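Local coordinates for protein tyrosine--tRNA ligase (Aeropyrum pernix, PDB 2CYA) that probably catalyses the two-step attachment of tyrosine to tRNA(Tyr), first activating the amino acid with ATP and then transferring it to the tRNA acceptor end, at residues 74-79 with 115-120. Numbering follows the deposited sequence.
Sequences ATWHAY and VDAEEL
The methyl of Ala117 faces the first turn of helix 75-80 and forms the tight part of the contact, a close packing of one CB against the helix start. That CB lies 3.8 Å from Thr75 N and 4.0 Å from Trp76 N. Trp76 CD1 comes to 4.3 Å of the same Ala117 CB, an approach oblique to the indole. A polar margin borders this packing. There the indole N-H of Trp76 points almost straight at Glu118, NE1 to OE1 3.0 Å with an N-H...O angle of 169°. The oxygen lies in the ring plane but is met on its anti side, and the carboxylate stands nearly perpendicular to the indole, the planes 89° apart. A bend at chi2 of Glu118 brings CD round toward the indole. An alanine in place of Trp76 would probably leave Glu118 OE1 without its N-H partner and open a gap beside Ala117 and against Ile131 of the second subunit. The two helices start where the neighbouring parallel strands 68-73 and 113-116 end, in the Rossmann-type catalytic fold of class I synthetases; Ala74 sits close to Tyr165 and Asp172, predicted to bind L-tyrosine. Asp116, with CG anti to the backbone N (chi1 -176°), N-caps helix 117-121 by accepting from Glu118 N at OD1, 2.7 Å. Thr75 crosses that carboxylate at about a right angle, its CG2 3.9 Å from both OD1 and OD2 of Asp116, while its side chain also touches Met88 and Ile91 of helix 88-104. On the looser side a water donates to Asp116 OD1 at 2.7 Å, hydrogen-bonds Thr75 OG1 at 3.1 Å and reaches Glu118 OE1 only weakly.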
ATOM      1  N   ALA A  74      -8.306   0.493  14.564  1.00 28.38           N
ATOM      2  CA  ALA A  74      -7.394   0.089  13.488  1.00 28.30           C
ATOM      3  C   ALA A  74      -7.535  -1.372  13.106  1.00 27.88           C
ATOM      4  O   ALA A  74      -6.594  -2.160  13.263  1.00 28.17           O
ATOM      5  CB  ALA A  74      -5.967   0.384  13.903  1.00 24.93           C
ATOM      6  N   THR A  75      -8.708  -1.719  12.587  1.00 26.54           N
ATOM      7  CA  THR A  75      -9.007  -3.094  12.231  1.00 27.73           C
ATOM      8  C   THR A  75      -8.134  -3.665  11.127  1.00 29.78           C
ATOM      9  O   THR A  75      -7.726  -4.822  11.212  1.00 28.76           O
ATOM     10  CB  THR A  75     -10.487  -3.254  11.832  1.00 28.11           C
ATOM     11  OG1 THR A  75     -10.755  -2.482  10.659  1.00 30.84           O
ATOM     12  CG2 THR A  75     -11.407  -2.784  12.984  1.00 27.21           C
ATOM     13  N   TRP A  76      -7.836  -2.864  10.105  1.00 28.06           N
ATOM     14  CA  TRP A  76      -6.997  -3.348   9.016  1.00 31.52           C
ATOM     15  C   TRP A  76      -5.568  -3.586   9.513  1.00 30.33           C
ATOM     16  O   TRP A  76      -4.888  -4.516   9.081  1.00 32.08           O
ATOM     17  CB  TRP A  76      -7.031  -2.358   7.836  1.00 29.35           C
ATOM     18  CG  TRP A  76      -8.295  -2.494   7.027  1.00 31.02           C
ATOM     19  CD1 TRP A  76      -9.564  -2.668   7.508  1.00 31.77           C
ATOM     20  CD2 TRP A  76      -8.410  -2.477   5.596  1.00 31.17           C
ATOM     21  NE1 TRP A  76     -10.461  -2.760   6.466  1.00 31.69           N
ATOM     22  CE2 TRP A  76      -9.777  -2.650   5.283  1.00 31.57           C
ATOM     23  CE3 TRP A  76      -7.489  -2.335   4.549  1.00 31.18           C
ATOM     24  CZ2 TRP A  76     -10.243  -2.689   3.966  1.00 32.42           C
ATOM     25  CZ3 TRP A  76      -7.956  -2.370   3.233  1.00 29.62           C
ATOM     26  CH2 TRP A  76      -9.318  -2.545   2.958  1.00 30.03           C
ATOM     27  N   HIS A  77      -5.124  -2.760  10.447  1.00 30.40           N
ATOM     28  CA  HIS A  77      -3.790  -2.916  10.998  1.00 28.89           C
ATOM     29  C   HIS A  77      -3.731  -4.230  11.776  1.00 30.10           C
ATOM     30  O   HIS A  77      -2.744  -4.949  11.701  1.00 28.08           O
ATOM     31  CB  HIS A  77      -3.467  -1.748  11.936  1.00 29.77           C
ATOM     32  CG  HIS A  77      -3.527  -0.410  11.272  1.00 32.09           C
ATOM     33  ND1 HIS A  77      -2.399   0.276  10.879  1.00 32.21           N
ATOM     34  CD2 HIS A  77      -4.584   0.364  10.922  1.00 34.86           C
ATOM     35  CE1 HIS A  77      -2.754   1.419  10.321  1.00 33.80           C
ATOM     36  NE2 HIS A  77      -4.074   1.500  10.334  1.00 34.13           N
ATOM     37  N   ALA A  78      -4.790  -4.531  12.532  1.00 31.39           N
ATOM     38  CA  ALA A  78      -4.840  -5.762  13.333  1.00 31.94           C
ATOM     39  C   ALA A  78      -4.803  -6.949  12.376  1.00 32.07           C
ATOM     40  O   ALA A  78      -4.148  -7.973  12.636  1.00 29.59           O
ATOM     41  CB  ALA A  78      -6.126  -5.803  14.169  1.00 29.55           C
ATOM     42  N   TYR A  79      -5.515  -6.811  11.268  1.00 32.80           N
ATOM     43  CA  TYR A  79      -5.522  -7.882  10.279  1.00 36.66           C
ATOM     44  C   TYR A  79      -4.095  -8.076   9.775  1.00 35.09           C
ATOM     45  O   TYR A  79      -3.604  -9.190   9.698  1.00 35.05           O
ATOM     46  CB  TYR A  79      -6.423  -7.533   9.104  1.00 39.49           C
ATOM     47  CG  TYR A  79      -6.444  -8.603   8.027  1.00 44.40           C
ATOM     48  CD1 TYR A  79      -7.182  -9.775   8.187  1.00 45.79           C
ATOM     49  CD2 TYR A  79      -5.737  -8.432   6.843  1.00 45.83           C
ATOM     50  CE1 TYR A  79      -7.217 -10.745   7.184  1.00 48.69           C
ATOM     51  CE2 TYR A  79      -5.768  -9.395   5.836  1.00 47.87           C
ATOM     52  CZ  TYR A  79      -6.509 -10.544   6.009  1.00 48.39           C
ATOM     53  OH  TYR A  79      -6.567 -11.472   4.989  1.00 51.30           O
ATOM     54  N   VAL A 115     -14.082   5.656  15.000  1.00 29.34           N
ATOM     55  CA  VAL A 115     -13.952   5.437  13.563  1.00 27.92           C
ATOM     56  C   VAL A 115     -13.347   4.076  13.285  1.00 26.75           C
ATOM     57  O   VAL A 115     -12.289   3.737  13.833  1.00 27.19           O
ATOM     58  CB  VAL A 115     -12.999   6.493  12.937  1.00 29.07           C
ATOM     59  CG1 VAL A 115     -13.062   6.458  11.419  1.00 30.76           C
ATOM     60  CG2 VAL A 115     -13.331   7.854  13.455  1.00 32.91           C
ATOM     61  N   ASP A 116     -14.016   3.295  12.451  1.00 28.21           N
ATOM     62  CA  ASP A 116     -13.508   1.978  12.043  1.00 28.95           C
ATOM     63  C   ASP A 116     -12.580   2.244  10.841  1.00 29.06           C
ATOM     64  O   ASP A 116     -12.926   3.011   9.949  1.00 29.53           O
ATOM     65  CB  ASP A 116     -14.674   1.071  11.603  1.00 31.68           C
ATOM     66  CG  ASP A 116     -14.223  -0.345  11.259  1.00 34.09           C
ATOM     67  OD1 ASP A 116     -13.302  -0.508  10.426  1.00 35.83           O
ATOM     68  OD2 ASP A 116     -14.785  -1.299  11.826  1.00 33.73           O
ATOM     69  N   ALA A 117     -11.399   1.636  10.819  1.00 29.55           N
ATOM     70  CA  ALA A 117     -10.469   1.845   9.705  1.00 29.06           C
ATOM     71  C   ALA A 117     -11.149   1.639   8.336  1.00 30.14           C
ATOM     72  O   ALA A 117     -10.711   2.188   7.325  1.00 28.80           O
ATOM     73  CB  ALA A 117      -9.288   0.899   9.844  1.00 27.91           C
ATOM     74  N   GLU A 118     -12.217   0.847   8.311  1.00 30.91           N
ATOM     75  CA  GLU A 118     -12.936   0.579   7.071  1.00 33.47           C
ATOM     76  C   GLU A 118     -13.434   1.850   6.393  1.00 32.63           C
ATOM     77  O   GLU A 118     -13.504   1.910   5.164  1.00 32.70           O
ATOM     78  CB  GLU A 118     -14.135  -0.335   7.328  1.00 38.26           C
ATOM     79  CG  GLU A 118     -14.702  -0.944   6.068  1.00 43.22           C
ATOM     80  CD  GLU A 118     -14.554  -2.451   6.039  1.00 49.26           C
ATOM     81  OE1 GLU A 118     -13.462  -2.977   6.383  1.00 51.56           O
ATOM     82  OE2 GLU A 118     -15.540  -3.116   5.662  1.00 53.12           O
ATOM     83  N   GLU A 119     -13.789   2.856   7.184  1.00 30.35           N
ATOM     84  CA  GLU A 119     -14.271   4.109   6.626  1.00 32.85           C
ATOM     85  C   GLU A 119     -13.137   4.804   5.892  1.00 31.76           C
ATOM     86  O   GLU A 119     -13.358   5.455   4.882  1.00 32.83           O
ATOM     87  CB  GLU A 119     -14.820   5.034   7.721  1.00 34.59           C
ATOM     88  CG  GLU A 119     -15.854   4.378   8.623  1.00 42.55           C
ATOM     89  CD  GLU A 119     -16.369   5.315   9.718  1.00 46.06           C
ATOM     90  OE1 GLU A 119     -16.798   4.796  10.781  1.00 46.18           O
ATOM     91  OE2 GLU A 119     -16.349   6.556   9.509  1.00 47.37           O
ATOM     92  N   LEU A 120     -11.917   4.679   6.397  1.00 30.56           N
ATOM     93  CA  LEU A 120     -10.794   5.303   5.718  1.00 30.24           C
ATOM     94  C   LEU A 120     -10.439   4.478   4.473  1.00 30.78           C
ATOM     95  O   LEU A 120     -10.165   5.031   3.409  1.00 32.61           O
ATOM     96  CB  LEU A 120      -9.584   5.383   6.658  1.00 31.38           C
ATOM     97  CG  LEU A 120      -9.457   6.634   7.550  1.00 31.34           C
ATOM     98  CD1 LEU A 120     -10.738   6.876   8.337  1.00 31.26           C
ATOM     99  CD2 LEU A 120      -8.287   6.453   8.487  1.00 28.30           C
TER
HETATM  100  O   HOH W   1     -13.682  -3.141   9.766  1.00 51.53           O